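Local coordinates for protein methionyl-tRNA formyltransferase (Clostridium thermocellum, PDB 1ZGH) that probably transfers a formyl group from 10-formyltetrahydrofolate to the amino group of methionyl-tRNA, at residues 200-205 against 226-231; 99-104 against 130-135; 37-42 against 219-224; 120-125 against 212-217. All coordinates share one frame; numbering follows the deposited sequence.

Interaction 1: 200-205 against 226-231; sequences SEISPD and AFIKYG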
loop_
_atom_site.group_PDB
_atom_site.type_symbol
_atom_site.label_atom_id
_atom_site.label_comp_id
_atom_site.label_asym_id
_atom_site.label_seq_id
_atom_site.Cartn_x
_atom_site.Cartn_y
_atom_site.Cartn_z
ATOM N N SER A 200 17.419 -3.396 0.781
ATOM C CA SER A 200 17.149 -4.665 0.083
ATOM C C SER A 200 18.258 -5.730 0.149
ATOM O O SER A 200 18.048 -6.887 -0.235
ATOM C CB SER A 200 16.849 -4.356 -1.377
ATOM O OG SER A 200 15.637 -3.652 -1.468
ATOM N N GLU A 201 19.433 -5.351 0.650
ATOM C CA GLU A 201 20.576 -6.233 0.722
ATOM C C GLU A 201 20.361 -7.304 1.798
ATOM O O GLU A 201 20.033 -6.979 2.929
ATOM C CB GLU A 201 21.876 -5.443 1.009
ATOM C CG GLU A 201 23.125 -6.292 0.770
ATOM C CD GLU A 201 24.441 -5.566 1.019
ATOM O OE1 GLU A 201 24.425 -4.368 1.340
ATOM O OE2 GLU A 201 25.497 -6.210 0.882
ATOM N N ILE A 202 20.514 -8.566 1.418
ATOM C CA ILE A 202 20.372 -9.705 2.317
ATOM C C ILE A 202 21.741 -9.918 3.005
ATOM O O ILE A 202 22.775 -9.974 2.315
ATOM C CB ILE A 202 20.041 -10.969 1.539
ATOM C CG1 ILE A 202 18.657 -10.878 0.870
ATOM C CG2 ILE A 202 20.165 -12.229 2.399
ATOM C CD1 ILE A 202 18.504 -11.867 -0.297
ATOM N N SER A 203 21.741 -10.075 4.327
ATOM C CA SER A 203 22.968 -10.382 5.064
ATOM C C SER A 203 23.253 -11.864 5.073
ATOM O O SER A 203 22.320 -12.667 5.151
ATOM C CB SER A 203 22.837 -9.881 6.503
ATOM O OG SER A 203 23.773 -10.499 7.362
ATOM N N PRO A 204 24.556 -12.257 5.074
ATOM C CA PRO A 204 24.847 -13.674 5.208
ATOM C C PRO A 204 24.451 -14.266 6.566
ATOM O O PRO A 204 24.417 -15.482 6.697
ATOM C CB PRO A 204 26.375 -13.744 4.996
ATOM C CG PRO A 204 26.864 -12.460 5.354
ATOM C CD PRO A 204 25.798 -11.467 4.979
ATOM N N ASP A 205 24.115 -13.434 7.542
ATOM C CA ASP A 205 23.740 -13.906 8.887
ATOM C C ASP A 205 22.232 -14.177 9.046
ATOM O O ASP A 205 21.789 -14.627 10.105
ATOM C CB ASP A 205 24.123 -12.846 9.906
ATOM C CG ASP A 205 25.614 -12.681 10.035
ATOM O OD1 ASP A 205 26.365 -13.681 9.870
ATOM O OD2 ASP A 205 26.020 -11.541 10.307
ATOM N N ALA A 226 15.313 -7.992 -3.472
ATOM C CA ALA A 226 16.284 -8.444 -2.512
ATOM C C ALA A 226 17.566 -8.828 -3.265
ATOM O O ALA A 226 17.514 -9.455 -4.313
ATOM C CB ALA A 226 15.767 -9.633 -1.711
ATOM N N PHE A 227 18.693 -8.473 -2.705
ATOM C CA PHE A 227 19.966 -8.706 -3.389
ATOM C C PHE A 227 21.143 -9.024 -2.468
ATOM O O PHE A 227 21.111 -8.732 -1.263
ATOM C CB PHE A 227 20.282 -7.514 -4.308
ATOM C CG PHE A 227 20.783 -6.312 -3.615
ATOM C CD1 PHE A 227 22.154 -6.127 -3.459
ATOM C CD2 PHE A 227 19.909 -5.349 -3.120
ATOM C CE1 PHE A 227 22.665 -5.023 -2.820
ATOM C CE2 PHE A 227 20.413 -4.202 -2.479
ATOM C CZ PHE A 227 21.804 -4.038 -2.338
ATOM N N ILE A 228 22.161 -9.657 -3.051
ATOM C CA ILE A 228 23.504 -9.665 -2.501
ATOM C C ILE A 228 24.522 -9.069 -3.502
ATOM O O ILE A 228 24.242 -8.958 -4.719
ATOM C CB ILE A 228 23.897 -11.070 -2.067
ATOM C CG1 ILE A 228 24.179 -11.973 -3.243
ATOM C CG2 ILE A 228 22.794 -11.713 -1.186
ATOM C CD1 ILE A 228 24.826 -13.258 -2.824
ATOM N N LYS A 229 25.662 -8.604 -2.982
ATOM C CA LYS A 229 26.806 -8.167 -3.808
ATOM C C LYS A 229 27.815 -9.342 -3.938
ATOM O O LYS A 229 27.967 -10.121 -3.006
ATOM C CB LYS A 229 27.475 -6.924 -3.200
ATOM C CG LYS A 229 26.518 -5.776 -2.884
ATOM C CD LYS A 229 27.240 -4.566 -2.302
ATOM C CE LYS A 229 26.305 -3.397 -1.975
ATOM N NZ LYS A 229 27.087 -2.352 -1.209
ATOM N N TYR A 230 28.444 -9.521 -5.107
ATOM C CA TYR A 230 29.485 -10.534 -5.290
ATOM C C TYR A 230 30.501 -9.874 -6.203
ATOM O O TYR A 230 30.249 -9.690 -7.393
ATOM C CB TYR A 230 28.938 -11.833 -5.900
ATOM C CG TYR A 230 29.905 -12.995 -5.835
ATOM C CD1 TYR A 230 30.291 -13.529 -4.611
ATOM C CD2 TYR A 230 30.438 -13.567 -6.989
ATOM C CE1 TYR A 230 31.166 -14.599 -4.528
ATOM C CE2 TYR A 230 31.335 -14.661 -6.921
ATOM C CZ TYR A 230 31.693 -15.164 -5.686
ATOM O OH TYR A 230 32.571 -16.227 -5.551
ATOM N N GLY A 231 31.603 -9.409 -5.613
ATOM C CA GLY A 231 32.489 -8.448 -6.274
ATOM C C GLY A 231 31.747 -7.248 -6.829
ATOM O O GLY A 231 30.950 -6.615 -6.140
HETATM O O HOH W 1 25.856 -8.647 0.010
#
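Glu201 and Phe227 meet in a single beta bridge, where the loop 200-205 runs beside strand 227-230, an outermost strand of the three-stranded antiparallel sheet in the C-terminal domain. Two backbone bonds hold the bridge: Phe227 N donates to Ser200 O at 3.0 Å, and Ile202 N donates to Phe227 O at 2.8 Å. The Phe227 ring then folds back over the loop, because its CG sits between the backbone N and the carbonyl carbon (chi1 77°). Glu201 CB lies over one face of the ring in a CH-pi contact, 4.0 Å from its centroid, while Ser200 CB approaches at the edge. On the other flank of the bridge Ile202 CD1 packs on Ala226 CB at 3.8 Å, and Ile202 CB touches Ile228 CG2. The extended Glu201 chain passes Lys229 at about a right angle, with Glu201 OE1 and Lys229 NZ 4.2 Å apart, too far for a salt bridge.

Further out, the apolar groups are backed by the helix and the sheet: Ile202 also rests on Ile211 and Phe237, and Ala226 on Ile215. Ser200 OG is hydrogen-bonded to Pro224 O, just before the strand. A water joins Glu201 and Lys229 where their charged ends do not meet: it donates to Glu201 OE2 at 2.6 Å and accepts from Lys229 N at 3.0 Å.

Interaction 2: 99-104 against 130-135; sequences TCVVFH and ISAIKV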
loop_
_atom_site.group_PDB
_atom_site.type_symbol
_atom_site.label_atom_id
_atom_site.label_comp_id
_atom_site.label_asym_id
_atom_site.label_seq_id
_atom_site.Cartn_x
_atom_site.Cartn_y
_atom_site.Cartn_z
ATOM N N THR A 99 -12.428 15.385 1.785
ATOM C CA THR A 99 -12.265 14.220 2.629
ATOM C C THR A 99 -11.400 13.223 1.900
ATOM O O THR A 99 -11.820 12.563 0.938
ATOM C CB THR A 99 -13.607 13.592 3.036
ATOM O OG1 THR A 99 -14.421 14.594 3.630
ATOM C CG2 THR A 99 -13.398 12.503 4.062
ATOM N N CYS A 100 -10.169 13.119 2.367
ATOM C CA CYS A 100 -9.193 12.242 1.759
ATOM C C CYS A 100 -9.098 10.987 2.598
ATOM O O CYS A 100 -8.904 11.081 3.807
ATOM C CB CYS A 100 -7.843 12.942 1.646
ATOM S SG CYS A 100 -7.797 14.265 0.439
ATOM N N VAL A 101 -9.211 9.828 1.941
ATOM C CA VAL A 101 -9.193 8.519 2.585
ATOM C C VAL A 101 -7.995 7.684 2.123
ATOM O O VAL A 101 -7.906 7.290 0.971
ATOM C CB VAL A 101 -10.490 7.740 2.293
ATOM C CG1 VAL A 101 -10.557 6.470 3.125
ATOM C CG2 VAL A 101 -11.693 8.642 2.549
ATOM N N VAL A 102 -7.066 7.454 3.028
ATOM C CA VAL A 102 -5.935 6.561 2.791
ATOM C C VAL A 102 -6.216 5.196 3.413
ATOM O O VAL A 102 -6.865 5.101 4.440
ATOM C CB VAL A 102 -4.642 7.212 3.357
ATOM C CG1 VAL A 102 -3.558 6.171 3.697
ATOM C CG2 VAL A 102 -4.128 8.213 2.367
ATOM N N PHE A 103 -5.682 4.144 2.794
ATOM C CA PHE A 103 -5.852 2.772 3.243
ATOM C C PHE A 103 -4.507 2.255 3.693
ATOM O O PHE A 103 -3.662 1.931 2.860
ATOM C CB PHE A 103 -6.433 1.936 2.100
ATOM C CG PHE A 103 -7.822 2.325 1.744
ATOM C CD1 PHE A 103 -8.060 3.327 0.826
ATOM C CD2 PHE A 103 -8.907 1.712 2.352
ATOM C CE1 PHE A 103 -9.344 3.679 0.506
ATOM C CE2 PHE A 103 -10.185 2.054 2.016
ATOM C CZ PHE A 103 -10.409 3.033 1.107
ATOM N N HIS A 104 -4.274 2.246 5.007
ATOM C CA HIS A 104 -2.940 1.977 5.547
ATOM C C HIS A 104 -2.939 0.596 6.203
ATOM O O HIS A 104 -3.783 0.306 7.038
ATOM C CB HIS A 104 -2.529 3.092 6.494
ATOM C CG HIS A 104 -1.216 2.875 7.165
ATOM N ND1 HIS A 104 -0.013 3.180 6.572
ATOM C CD2 HIS A 104 -0.917 2.377 8.390
ATOM C CE1 HIS A 104 0.972 2.890 7.404
ATOM N NE2 HIS A 104 0.450 2.413 8.522
ATOM N N ILE A 130 -6.143 -3.576 7.483
ATOM C CA ILE A 130 -6.153 -2.407 6.627
ATOM C C ILE A 130 -7.053 -1.380 7.320
ATOM O O ILE A 130 -8.213 -1.682 7.594
ATOM C CB ILE A 130 -6.718 -2.747 5.217
ATOM C CG1 ILE A 130 -5.949 -3.935 4.613
ATOM C CG2 ILE A 130 -6.672 -1.515 4.293
ATOM C CD1 ILE A 130 -6.538 -4.442 3.296
ATOM N N SER A 131 -6.495 -0.210 7.658
ATOM C CA SER A 131 -7.224 0.883 8.258
ATOM C C SER A 131 -7.523 1.962 7.217
ATOM O O SER A 131 -6.607 2.514 6.578
ATOM C CB SER A 131 -6.436 1.523 9.409
ATOM O OG SER A 131 -5.993 0.573 10.337
ATOM N N ALA A 132 -8.810 2.262 7.048
ATOM C CA ALA A 132 -9.230 3.415 6.250
ATOM C C ALA A 132 -9.208 4.621 7.184
ATOM O O ALA A 132 -9.886 4.616 8.229
ATOM C CB ALA A 132 -10.601 3.182 5.657
ATOM N N ILE A 133 -8.402 5.628 6.833
ATOM C CA ILE A 133 -8.222 6.823 7.663
ATOM C C ILE A 133 -8.365 8.124 6.893
ATOM O O ILE A 133 -8.095 8.184 5.695
ATOM C CB ILE A 133 -6.842 6.847 8.350
ATOM C CG1 ILE A 133 -5.721 7.048 7.322
ATOM C CG2 ILE A 133 -6.645 5.561 9.134
ATOM C CD1 ILE A 133 -4.341 7.156 7.933
ATOM N N LYS A 134 -8.793 9.159 7.605
ATOM C CA LYS A 134 -8.960 10.482 7.039
ATOM C C LYS A 134 -7.636 11.206 7.154
ATOM O O LYS A 134 -7.142 11.446 8.265
ATOM C CB LYS A 134 -10.030 11.276 7.802
ATOM C CG LYS A 134 -10.444 12.544 7.066
ATOM C CD LYS A 134 -11.437 13.349 7.827
ATOM C CE LYS A 134 -11.713 14.661 7.112
ATOM N NZ LYS A 134 -12.972 15.282 7.616
ATOM N N VAL A 135 -7.070 11.576 6.026
ATOM C CA VAL A 135 -5.791 12.284 5.992
ATOM C C VAL A 135 -5.874 13.617 6.775
ATOM O O VAL A 135 -6.814 14.399 6.572
ATOM C CB VAL A 135 -5.400 12.543 4.533
ATOM C CG1 VAL A 135 -4.102 13.314 4.425
ATOM C CG2 VAL A 135 -5.315 11.194 3.790
#
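Val102 and Ile133 form a hydrogen-bonded pair of neighbouring antiparallel strands, 100-104 and 127-134, in the six-stranded mixed sheet of the formyltransferase domain. The backbone bonding is regular. Val102 and Ile133 exchange two bonds, Ile133 N to Val102 O being 2.9 Å; two more run from His104 N to Ser131 O and from Ser131 N to His104 O, each 2.8 Å. Val135 N to Cys100 O continues the ladder past the end of the second strand. Between these rungs lie CA-H...O contacts, such as Val101 CA to Ile133 O at 3.3 Å.

Apolar contacts fall on both faces. On one, Val102 CG2 meets Val135 CG2 at 3.5 Å, the two side chains crossing at a slant, and Val102 CB touches Ile133 CG1. The other carries Val101, Phe103 and Ala132, with Lys134 at its margin. With CG anti to the carbonyl carbon (chi1 -67°), the Phe103 ring stands out from its strand on this face, CE2 3.8 Å from Ala132 CB and Ile130 CG2 at its edge; helix 156-178 packs here through Ile167 and Ile172.

His104 NE2 bonds Gly111 O, and Ser131 OG bonds Thr106 O. Backbone groups facing each other at 102/133, 104/131 and 100/135 are thus paired, those of Val101 and Ala132 bond strands 80-83 and 144-151, and the face of Val102 and Ile133 also accommodates polar His104 and Ser131.

Interaction 3: 37-42 against 219-224; sequences TTKSWN and DGEGYP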
loop_
_atom_site.group_PDB
_atom_site.type_symbol
_atom_site.label_atom_id
_atom_site.label_comp_id
_atom_site.label_asym_id
_atom_site.label_seq_id
_atom_site.Cartn_x
_atom_site.Cartn_y
_atom_site.Cartn_z
ATOM N N THR A 37 -4.670 6.494 -7.447
ATOM C CA THR A 37 -3.895 5.280 -7.125
ATOM C C THR A 37 -2.845 5.031 -8.188
ATOM O O THR A 37 -3.007 5.450 -9.355
ATOM C CB THR A 37 -4.842 4.050 -7.021
ATOM O OG1 THR A 37 -4.177 2.945 -6.384
ATOM C CG2 THR A 37 -5.394 3.650 -8.427
ATOM N N THR A 38 -1.806 4.304 -7.779
ATOM C CA THR A 38 -0.832 3.735 -8.679
ATOM C C THR A 38 -0.774 2.213 -8.482
ATOM O O THR A 38 -1.421 1.650 -7.585
ATOM C CB THR A 38 0.539 4.387 -8.435
ATOM O OG1 THR A 38 0.929 4.100 -7.116
ATOM C CG2 THR A 38 0.422 5.882 -8.590
ATOM N N LYS A 39 0.019 1.589 -9.345
ATOM C CA LYS A 39 0.199 0.132 -9.502
ATOM C C LYS A 39 -0.862 -0.440 -10.397
ATOM O O LYS A 39 -2.045 -0.103 -10.287
ATOM C CB LYS A 39 0.269 -0.637 -8.195
ATOM C CG LYS A 39 1.294 -0.097 -7.201
ATOM C CD LYS A 39 2.770 -0.119 -7.728
ATOM C CE LYS A 39 3.722 0.067 -6.570
ATOM N NZ LYS A 39 5.170 0.099 -6.970
ATOM N N SER A 40 -0.433 -1.296 -11.315
ATOM C CA SER A 40 -1.307 -1.812 -12.345
ATOM C C SER A 40 -2.590 -2.438 -11.776
ATOM O O SER A 40 -3.673 -2.252 -12.321
ATOM C CB SER A 40 -0.533 -2.838 -13.215
ATOM O OG SER A 40 -0.115 -3.957 -12.453
ATOM N N TRP A 41 -2.479 -3.206 -10.688
ATOM C CA TRP A 41 -3.666 -3.937 -10.176
ATOM C C TRP A 41 -4.707 -2.945 -9.599
ATOM O O TRP A 41 -5.907 -3.130 -9.750
ATOM C CB TRP A 41 -3.266 -5.026 -9.160
ATOM C CG TRP A 41 -2.409 -4.519 -8.026
ATOM C CD1 TRP A 41 -2.835 -3.958 -6.874
ATOM C CD2 TRP A 41 -0.977 -4.484 -7.982
ATOM N NE1 TRP A 41 -1.763 -3.597 -6.084
ATOM C CE2 TRP A 41 -0.609 -3.883 -6.759
ATOM C CE3 TRP A 41 0.027 -4.926 -8.846
ATOM C CZ2 TRP A 41 0.721 -3.749 -6.371
ATOM C CZ3 TRP A 41 1.334 -4.748 -8.487
ATOM C CH2 TRP A 41 1.673 -4.173 -7.260
ATOM N N ASN A 42 -4.232 -1.875 -8.962
ATOM C CA ASN A 42 -5.131 -0.874 -8.385
ATOM C C ASN A 42 -5.838 -0.097 -9.477
ATOM O O ASN A 42 -7.015 0.196 -9.376
ATOM C CB ASN A 42 -4.366 0.121 -7.506
ATOM C CG ASN A 42 -3.894 -0.492 -6.186
ATOM O OD1 ASN A 42 -4.652 -1.179 -5.522
ATOM N ND2 ASN A 42 -2.644 -0.246 -5.833
ATOM N N ASP A 219 9.383 -8.621 -3.889
ATOM C CA ASP A 219 9.007 -9.177 -5.165
ATOM C C ASP A 219 7.646 -8.621 -5.580
ATOM O O ASP A 219 6.591 -9.221 -5.357
ATOM C CB ASP A 219 9.053 -10.695 -5.065
ATOM C CG ASP A 219 8.893 -11.409 -6.391
ATOM O OD1 ASP A 219 8.706 -10.764 -7.473
ATOM O OD2 ASP A 219 8.906 -12.663 -6.357
ATOM N N GLY A 220 7.686 -7.449 -6.210
ATOM C CA GLY A 220 6.466 -6.813 -6.704
ATOM C C GLY A 220 6.753 -5.600 -7.563
ATOM O O GLY A 220 7.834 -5.023 -7.483
ATOM N N GLU A 221 5.744 -5.202 -8.336
ATOM C CA GLU A 221 5.869 -4.170 -9.344
ATOM C C GLU A 221 6.436 -2.923 -8.719
ATOM O O GLU A 221 5.854 -2.365 -7.761
ATOM C CB GLU A 221 4.487 -3.921 -9.971
ATOM C CG GLU A 221 4.417 -2.957 -11.108
ATOM C CD GLU A 221 2.993 -2.853 -11.577
ATOM O OE1 GLU A 221 2.473 -3.878 -12.149
ATOM O OE2 GLU A 221 2.397 -1.788 -11.293
ATOM N N GLY A 222 7.588 -2.506 -9.246
ATOM C CA GLY A 222 8.194 -1.220 -8.880
ATOM C C GLY A 222 9.094 -1.281 -7.650
ATOM O O GLY A 222 9.616 -0.256 -7.260
ATOM N N TYR A 223 9.262 -2.459 -7.031
ATOM C CA TYR A 223 10.034 -2.575 -5.791
ATOM C C TYR A 223 11.451 -3.038 -6.074
ATOM O O TYR A 223 11.650 -3.796 -7.019
ATOM C CB TYR A 223 9.312 -3.496 -4.777
ATOM C CG TYR A 223 8.060 -2.843 -4.275
ATOM C CD1 TYR A 223 8.100 -1.945 -3.201
ATOM C CD2 TYR A 223 6.821 -3.052 -4.916
ATOM C CE1 TYR A 223 6.933 -1.312 -2.746
ATOM C CE2 TYR A 223 5.664 -2.410 -4.486
ATOM C CZ TYR A 223 5.723 -1.539 -3.393
ATOM O OH TYR A 223 4.569 -0.875 -2.950
ATOM N N PRO A 224 12.448 -2.570 -5.271
ATOM C CA PRO A 224 13.861 -2.972 -5.445
ATOM C C PRO A 224 14.080 -4.359 -4.879
ATOM O O PRO A 224 14.031 -4.551 -3.651
ATOM C CB PRO A 224 14.649 -1.949 -4.606
ATOM C CG PRO A 224 13.688 -1.501 -3.539
ATOM C CD PRO A 224 12.286 -1.624 -4.143
#
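The Trp41 indole meets Glu221 obliquely, its CZ3 3.6 Å from Glu221 CB, and has Lys39 CB over one face, 3.6 Å above the ring plane and toward the rim. The Tyr223 ring has Gly220 C at its edge, in plane, and Lys39 NZ comes to 3.6 Å from Tyr223 CE2 at a slant. These rings frame a contact between the start of helix 40-52, with Lys39 at its N-cap position, and a type II beta turn running from Gly220 to Tyr223 in the C-terminal domain.

Glu221 carries the contact. With CG anti to the backbone N (chi1 -176°) and the chain extended beyond it, its carboxylate reaches the helix N-terminus and is held through both oxygens, each using its syn lone pair. Ser40 N donates to Glu221 OE2 at 2.9 Å, almost straight at 169°, and Ser40 OG donates to Glu221 OE1 at 2.6 Å. This two-point hold fixes the rotation of the carboxylate, and its negative charge would probably be favoured by the positive end of the helix dipole. The Lys39 chain, bent at chi2, runs past Glu221 in the opposite direction.

Around the contact, helix 156-178 backs the Trp41 ring through Phe160 and Met161, and Tyr223 meets the Phe160 ring. On the turn itself, Glu157 OE2 accepts from Glu221 N, so backbone and side chain of this one residue bind different helices. At the far end of the Lys39 chain, NZ donates to Glu221 O at 2.7 Å, tilted 27° from the carbonyl plane.

Interaction 4: 120-125 against 212-217; sequences LIERGI and YDYIRM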
loop_
_atom_site.group_PDB
_atom_site.type_symbol
_atom_site.label_atom_id
_atom_site.label_comp_id
_atom_site.label_asym_id
_atom_site.label_seq_id
_atom_site.Cartn_x
_atom_site.Cartn_y
_atom_site.Cartn_z
ATOM N N LEU A 120 6.218 -4.878 8.403
ATOM C CA LEU A 120 5.417 -5.950 9.033
ATOM C C LEU A 120 6.074 -7.342 8.890
ATOM O O LEU A 120 6.150 -8.091 9.856
ATOM C CB LEU A 120 4.012 -5.993 8.418
ATOM C CG LEU A 120 3.125 -4.790 8.779
ATOM C CD1 LEU A 120 1.954 -4.713 7.770
ATOM C CD2 LEU A 120 2.633 -4.888 10.213
ATOM N N ILE A 121 6.510 -7.670 7.669
ATOM C CA ILE A 121 7.148 -8.959 7.375
ATOM C C ILE A 121 8.490 -9.100 8.096
ATOM O O ILE A 121 8.708 -10.134 8.731
ATOM C CB ILE A 121 7.255 -9.254 5.877
ATOM C CG1 ILE A 121 5.850 -9.442 5.302
ATOM C CG2 ILE A 121 8.112 -10.566 5.604
ATOM C CD1 ILE A 121 5.812 -9.665 3.791
ATOM N N GLU A 122 9.332 -8.061 8.102
ATOM C CA GLU A 122 10.513 -8.031 9.024
ATOM C C GLU A 122 10.205 -8.358 10.465
ATOM O O GLU A 122 11.034 -8.950 11.183
ATOM C CB GLU A 122 11.162 -6.654 9.026
ATOM C CG GLU A 122 12.021 -6.382 7.839
ATOM C CD GLU A 122 12.776 -5.070 8.011
ATOM O OE1 GLU A 122 13.541 -4.930 9.010
ATOM O OE2 GLU A 122 12.564 -4.171 7.175
ATOM N N ARG A 123 9.072 -7.885 10.960
ATOM C CA ARG A 123 8.702 -8.141 12.328
ATOM C C ARG A 123 8.078 -9.545 12.522
ATOM O O ARG A 123 7.582 -9.827 13.584
ATOM C CB ARG A 123 7.799 -7.038 12.858
ATOM C CG ARG A 123 8.552 -5.714 13.072
ATOM C CD ARG A 123 7.637 -4.543 13.308
ATOM N NE ARG A 123 8.379 -3.326 13.643
ATOM C CZ ARG A 123 9.148 -2.649 12.793
ATOM N NH1 ARG A 123 9.273 -3.025 11.533
ATOM N NH2 ARG A 123 9.781 -1.559 13.202
ATOM N N GLY A 124 8.105 -10.402 11.506
ATOM C CA GLY A 124 7.495 -11.733 11.597
ATOM C C GLY A 124 5.968 -11.753 11.704
ATOM O O GLY A 124 5.386 -12.734 12.210
ATOM N N ILE A 125 5.301 -10.688 11.257
ATOM C CA ILE A 125 3.853 -10.618 11.396
ATOM C C ILE A 125 3.177 -11.302 10.180
ATOM O O ILE A 125 3.539 -11.033 9.025
ATOM C CB ILE A 125 3.392 -9.155 11.561
ATOM C CG1 ILE A 125 3.879 -8.604 12.900
ATOM C CG2 ILE A 125 1.859 -9.001 11.439
ATOM C CD1 ILE A 125 3.978 -7.101 12.930
ATOM N N TYR A 212 14.044 -15.932 2.735
ATOM C CA TYR A 212 12.787 -16.127 2.029
ATOM C C TYR A 212 11.854 -14.893 2.170
ATOM O O TYR A 212 11.323 -14.409 1.162
ATOM C CB TYR A 212 12.105 -17.385 2.552
ATOM C CG TYR A 212 10.759 -17.708 1.935
ATOM C CD1 TYR A 212 10.684 -18.321 0.690
ATOM C CD2 TYR A 212 9.564 -17.409 2.604
ATOM C CE1 TYR A 212 9.492 -18.618 0.154
ATOM C CE2 TYR A 212 8.358 -17.685 2.069
ATOM C CZ TYR A 212 8.313 -18.299 0.826
ATOM O OH TYR A 212 7.117 -18.664 0.269
ATOM N N ASP A 213 11.706 -14.403 3.405
ATOM C CA ASP A 213 10.880 -13.210 3.704
ATOM C C ASP A 213 11.381 -12.029 2.937
ATOM O O ASP A 213 10.584 -11.336 2.333
ATOM C CB ASP A 213 10.811 -12.920 5.204
ATOM C CG ASP A 213 9.938 -13.907 5.942
ATOM O OD1 ASP A 213 9.113 -14.557 5.281
ATOM O OD2 ASP A 213 10.085 -14.054 7.170
ATOM N N TYR A 214 12.701 -11.790 2.962
ATOM C CA TYR A 214 13.308 -10.663 2.190
ATOM C C TYR A 214 13.018 -10.722 0.682
ATOM O O TYR A 214 12.604 -9.750 0.078
ATOM C CB TYR A 214 14.824 -10.544 2.442
ATOM C CG TYR A 214 15.155 -9.500 3.480
ATOM C CD1 TYR A 214 14.720 -9.644 4.798
ATOM C CD2 TYR A 214 15.914 -8.371 3.146
ATOM C CE1 TYR A 214 15.004 -8.664 5.756
ATOM C CE2 TYR A 214 16.214 -7.384 4.102
ATOM C CZ TYR A 214 15.749 -7.543 5.392
ATOM O OH TYR A 214 16.067 -6.623 6.349
ATOM N N ILE A 215 13.235 -11.888 0.069
ATOM C CA ILE A 215 12.958 -12.049 -1.340
ATOM C C ILE A 215 11.472 -11.815 -1.667
ATOM O O ILE A 215 11.150 -10.996 -2.554
ATOM C CB ILE A 215 13.394 -13.425 -1.883
ATOM C CG1 ILE A 215 14.906 -13.623 -1.677
ATOM C CG2 ILE A 215 12.985 -13.531 -3.383
ATOM C CD1 ILE A 215 15.354 -15.033 -1.990
ATOM N N ARG A 216 10.571 -12.483 -0.948
ATOM C CA ARG A 216 9.146 -12.338 -1.249
ATOM C C ARG A 216 8.590 -10.918 -0.984
ATOM O O ARG A 216 7.755 -10.459 -1.746
ATOM C CB ARG A 216 8.295 -13.352 -0.510
ATOM C CG ARG A 216 8.008 -13.042 0.967
ATOM C CD ARG A 216 7.453 -14.285 1.606
ATOM N NE ARG A 216 7.301 -14.178 3.055
ATOM C CZ ARG A 216 6.246 -13.669 3.678
ATOM N NH1 ARG A 216 5.181 -13.207 3.016
ATOM N NH2 ARG A 216 6.231 -13.673 4.983
HETATM N N MSE A 217 9.071 -10.265 0.075
HETATM C CA MSE A 217 8.529 -8.975 0.524
HETATM C C MSE A 217 8.952 -7.848 -0.420
HETATM O O MSE A 217 8.317 -6.809 -0.430
HETATM C CB MSE A 217 8.913 -8.633 1.957
HETATM C CG MSE A 217 10.303 -7.995 2.137
HETATM SE SE MSE A 217 10.803 -7.832 4.010
HETATM C CE MSE A 217 12.406 -6.580 3.768
HETATM O O HOH W 2 7.509 -12.685 8.380
HETATM O O HOH W 3 4.901 -12.576 7.458
#
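Asp213 opens the contact from helix 208-217: its CB packs against Ile121 CG2 of helix 116-122 at 3.6 Å. Asp213 OD1 turns back to its own helix, while OD2 receives a weak bond from a water that also donates to Ile121 O. Next comes Tyr214, whose OH lies 4.0 Å from Glu122 CD, a loose approach with carboxylate and ring planes 47° apart; the stronger partner of Glu122 is Arg195, in a salt bridge.

One turn after Asp213, Arg216 grips Asp213 OD1 side-on with NE (2.9 Å) and NH2 (3.0 Å), both bonds in the guanidinium plane. The pair fixes the rotation of the guanidinium, and Ile121 CD1 lies over one of its faces, 3.7 Å from Arg216 NH1. A second water links Arg216 NH2 to Ile125 O, and NH1 bonds the carbonyls of Leu152 and Gly154, which helps to satisfy this buried charge. The selenomethionine Met217 ends the helix. Its CB meets Ile121 CD1 at 3.7 Å; from there the extended chain, with CG between the backbone N and carbonyl carbon (chi1 83°), carries CE over the centre of the Tyr214 ring and to 4.1 Å from Glu122 CG.

Ile121 is thus the apolar centre of an interdomain contact between two helix ends. Helix 116-122 finishes in a Schellman motif, with Gly124 at C-prime, Gly124 N bonded to Ile121 O and Ile125 N to Leu120 O.

Interaction 2 is the buried one, internal to the formyltransferase domain and rich in backbone bonds between adjacent strands. Interaction 1 is internal to the C-terminal domain; partly buried, it relies on a single bridge and a bridging water. Interactions 3 and 4 both join the two domains, with centres about 17 Å apart, and helix 208-217 runs straight into the turn segment of interaction 3. Their chemistry differs: 3 is a surface contact built on charged and polar groups at a helix start, 4 a packing of isoleucine against a salt-bridged pair. Interaction 1 touches both 3 and 4, whereas interaction 2 touches none of the others.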